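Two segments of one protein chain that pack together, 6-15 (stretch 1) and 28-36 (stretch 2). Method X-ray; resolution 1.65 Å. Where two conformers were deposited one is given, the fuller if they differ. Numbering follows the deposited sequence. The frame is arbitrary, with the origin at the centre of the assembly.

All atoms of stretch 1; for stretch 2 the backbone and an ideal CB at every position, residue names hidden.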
# COMPACT_ATOMS: atom_id res chain seq x y z
N MSE A 6 0.57 21.74 -14.97
CA MSE A 6 0.77 20.72 -13.91
C MSE A 6 2.04 19.91 -14.20
O MSE A 6 2.05 19.09 -15.11
CB MSE A 6 -0.45 19.76 -13.83
CG MSE A 6 -1.27 19.83 -12.53
SE MSE A 6 -2.37 18.23 -12.22
CE MSE A 6 -4.12 19.08 -11.88
N LYS A 7 3.13 20.18 -13.48
CA LYS A 7 4.20 19.18 -13.34
C LYS A 7 3.82 18.50 -12.01
O LYS A 7 3.46 19.17 -11.04
CB LYS A 7 5.62 19.74 -13.31
CG LYS A 7 6.34 19.68 -14.67
CD LYS A 7 7.77 20.23 -14.64
CE LYS A 7 8.29 20.49 -16.07
NZ LYS A 7 9.78 20.52 -16.16
N VAL A 8 3.86 17.18 -12.00
CA VAL A 8 3.47 16.37 -10.84
C VAL A 8 4.73 15.73 -10.25
O VAL A 8 5.47 15.06 -10.96
CB VAL A 8 2.51 15.25 -11.28
CG1 VAL A 8 2.21 14.32 -10.11
CG2 VAL A 8 1.24 15.82 -11.85
N GLY A 9 4.96 15.94 -8.96
CA GLY A 9 6.08 15.34 -8.27
C GLY A 9 5.69 13.92 -7.91
O GLY A 9 4.52 13.67 -7.64
N PHE A 10 6.64 12.99 -7.93
CA PHE A 10 6.37 11.61 -7.50
C PHE A 10 7.59 11.07 -6.80
O PHE A 10 8.64 10.89 -7.42
CB PHE A 10 5.98 10.75 -8.71
CG PHE A 10 5.15 9.55 -8.36
CD1 PHE A 10 3.86 9.43 -8.84
CD2 PHE A 10 5.66 8.53 -7.56
CE1 PHE A 10 3.08 8.32 -8.55
CE2 PHE A 10 4.86 7.42 -7.24
CZ PHE A 10 3.59 7.32 -7.76
N ILE A 11 7.48 10.83 -5.49
CA ILE A 11 8.61 10.41 -4.69
C ILE A 11 8.27 9.05 -4.08
O ILE A 11 7.33 8.96 -3.29
CB ILE A 11 8.92 11.43 -3.58
CG1 ILE A 11 9.23 12.81 -4.19
CG2 ILE A 11 10.10 10.97 -2.76
CD1 ILE A 11 9.40 13.90 -3.17
N GLY A 12 9.05 8.04 -4.45
CA GLY A 12 8.85 6.67 -4.01
C GLY A 12 8.46 5.82 -5.19
O GLY A 12 7.30 5.80 -5.59
N LEU A 13 9.44 5.14 -5.78
CA LEU A 13 9.30 4.39 -7.01
C LEU A 13 9.55 2.90 -6.74
O LEU A 13 10.31 2.22 -7.45
CB LEU A 13 10.28 4.93 -8.06
CG LEU A 13 10.13 6.41 -8.37
CD1 LEU A 13 11.21 6.84 -9.36
CD2 LEU A 13 8.74 6.74 -8.90
N GLY A 14 8.91 2.40 -5.69
CA GLY A 14 9.06 1.00 -5.31
C GLY A 14 8.09 0.09 -6.06
O GLY A 14 7.61 0.40 -7.15
N ILE A 15 7.76 -1.05 -5.44
CA ILE A 15 6.92 -2.05 -6.09
C ILE A 15 5.58 -1.49 -6.53
O ILE A 15 5.09 -1.83 -7.61
CB ILE A 15 6.76 -3.29 -5.14
CG1 ILE A 15 8.09 -4.07 -5.08
CG2 ILE A 15 5.65 -4.20 -5.65
CD1 ILE A 15 8.16 -5.23 -4.09
N UNK A 28 -0.47 11.01 -19.81
CA UNK A 28 -0.06 12.31 -20.33
C UNK A 28 0.43 13.33 -19.32
O UNK A 28 0.64 14.50 -19.67
CB UNK A 28 -1.24 12.92 -21.09
N UNK A 29 0.60 12.93 -18.06
CA UNK A 29 1.12 13.84 -17.04
C UNK A 29 2.63 13.97 -17.16
O UNK A 29 3.32 13.02 -17.52
CB UNK A 29 0.74 13.35 -15.64
N UNK A 30 3.14 15.16 -16.86
CA UNK A 30 4.58 15.39 -16.80
C UNK A 30 5.03 15.22 -15.35
O UNK A 30 4.49 15.87 -14.46
CB UNK A 30 4.94 16.78 -17.33
N UNK A 31 5.99 14.34 -15.12
CA UNK A 31 6.44 14.01 -13.78
C UNK A 31 7.85 14.46 -13.51
O UNK A 31 8.70 14.48 -14.41
CB UNK A 31 6.33 12.50 -13.55
N UNK A 32 8.10 14.83 -12.26
CA UNK A 32 9.44 14.97 -11.73
C UNK A 32 9.53 14.00 -10.54
O UNK A 32 8.83 14.17 -9.54
CB UNK A 32 9.74 16.41 -11.32
N UNK A 33 10.41 13.01 -10.67
CA UNK A 33 10.44 11.86 -9.77
C UNK A 33 11.71 11.73 -8.96
O UNK A 33 12.78 12.24 -9.33
CB UNK A 33 10.24 10.58 -10.58
N UNK A 34 11.59 11.06 -7.81
CA UNK A 34 12.74 10.68 -7.02
C UNK A 34 12.47 9.38 -6.27
O UNK A 34 11.31 9.00 -6.06
CB UNK A 34 13.11 11.80 -6.04
N UNK A 35 13.55 8.71 -5.93
CA UNK A 35 13.56 7.51 -5.12
C UNK A 35 14.96 7.35 -4.54
O UNK A 35 15.92 7.90 -5.08
CB UNK A 35 13.15 6.28 -5.93
N UNK A 36 15.09 6.59 -3.46
CA UNK A 36 16.39 6.29 -2.88
C UNK A 36 17.27 5.43 -3.80
O UNK A 36 18.48 5.43 -3.65
CB UNK A 36 16.20 5.58 -1.54

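Stretch 2 runs parallel to stretch 1, and their strands pair through the backbone. Every residue type except proline can donate the main-chain bonds described here.

Position 28 has phi 98°, and nothing of stretch 1 lies within 5.5 Å of its ideal CB. Positive phi favours glycine. The residue is Gly28, which ends a helix in a Schellman motif.

At position 29 CA-to-CB points toward stretch 1, and the ideal CB lies 4.5 Å from Val8 CG2. The selenium of Met6 is also on offer. A large apolar or aromatic side chain would suit. It is Tyr29: its CD1 lies 4.2 Å from Val8 CG2 and its CE1 4.3 Å from Met6 SE.

At position 30 the ideal CB is 4.2 Å from Lys7 CG, on the face that carries the Lys7 side chain. The backbone O of position 30 accepts a hydrogen bond from Val8 N, 2.9 Å away. Small, polar or aliphatic residues would all fit. It is Ser30, whose hydroxyl makes no hydrogen bond to stretch 1.

Position 31 turns to the face of Val8 and Phe10. An aliphatic side chain reaching both would suit. It is Leu31: CD2 packs 3.6 Å from Val8 CB, and CD1 lies 4.3 Å from Phe10 CB.

Position 32 faces the other side, opposite Gly9, which has no side chain to meet it. The Lys7 chain runs nearby, so a beta-branched or other aliphatic residue would suit. It is Val32, with CG2 4.0 Å from Lys7 CD. Its backbone donates to Val8 O (2.9 Å from Val32 N) and accepts from Phe10 N (3.0 Å to Val32 O).

Position 33 is on the Phe10 face, its ideal CB 4.0 Å from Leu13 CD1. Valine, isoleucine or leucine would be reasonable. It is Val33: CG1 lies 4.0 Å from Phe10 CB and CG2 3.8 Å from Leu13 CD1.

At position 34 the ideal CB lies 4.4 Å from Ile11 CG1. A small or aliphatic residue would suit. It is Ser34, whose N donates to Phe10 O (3.0 Å) and whose O accepts from Gly12 N (2.9 Å).

Position 35 points toward stretch 1, with the backbone N of Leu13 within a short side chain's reach. An acceptor such as aspartate or asparagine would suit. It is Asp35: OD1 accepts a nearly straight hydrogen bond from Leu13 N (2.8 Å, 172°).

Position 36 is out of reach of stretch 1, which sets no preference. It is Arg36.

Stretch 2 (28-36) GYSLVVSDR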
# COMPACT_ATOMS: atom_id res chain seq x y z
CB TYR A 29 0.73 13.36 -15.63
CG TYR A 29 -0.76 13.46 -15.37
CD1 TYR A 29 -1.32 14.65 -14.97
CD2 TYR A 29 -1.60 12.37 -15.57
CE1 TYR A 29 -2.68 14.78 -14.77
CE2 TYR A 29 -2.97 12.48 -15.36
CZ TYR A 29 -3.50 13.69 -14.96
OH TYR A 29 -4.85 13.84 -14.73
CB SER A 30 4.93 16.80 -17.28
OG SER A 30 4.47 16.96 -18.61
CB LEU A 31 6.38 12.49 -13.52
CG LEU A 31 5.06 11.75 -13.65
CD1 LEU A 31 5.19 10.39 -12.96
CD2 LEU A 31 3.90 12.48 -13.09
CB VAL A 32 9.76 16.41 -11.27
CG1 VAL A 32 11.23 16.54 -10.95
CG2 VAL A 32 9.35 17.43 -12.33
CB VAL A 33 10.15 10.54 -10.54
CG1 VAL A 33 8.93 10.67 -11.37
CG2 VAL A 33 11.34 10.08 -11.39
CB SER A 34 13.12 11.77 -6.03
OG SER A 34 14.29 11.39 -5.33
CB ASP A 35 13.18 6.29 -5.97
CG ASP A 35 13.01 5.03 -5.13
OD1 ASP A 35 11.94 4.92 -4.49
OD2 ASP A 35 13.88 4.14 -5.02
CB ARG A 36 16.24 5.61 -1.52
CG ARG A 36 15.52 6.47 -0.48
CD ARG A 36 15.99 6.29 0.96
NE ARG A 36 15.36 7.27 1.86
CZ ARG A 36 15.60 8.58 1.86
NH1 ARG A 36 16.46 9.13 1.00
NH2 ARG A 36 14.96 9.37 2.73
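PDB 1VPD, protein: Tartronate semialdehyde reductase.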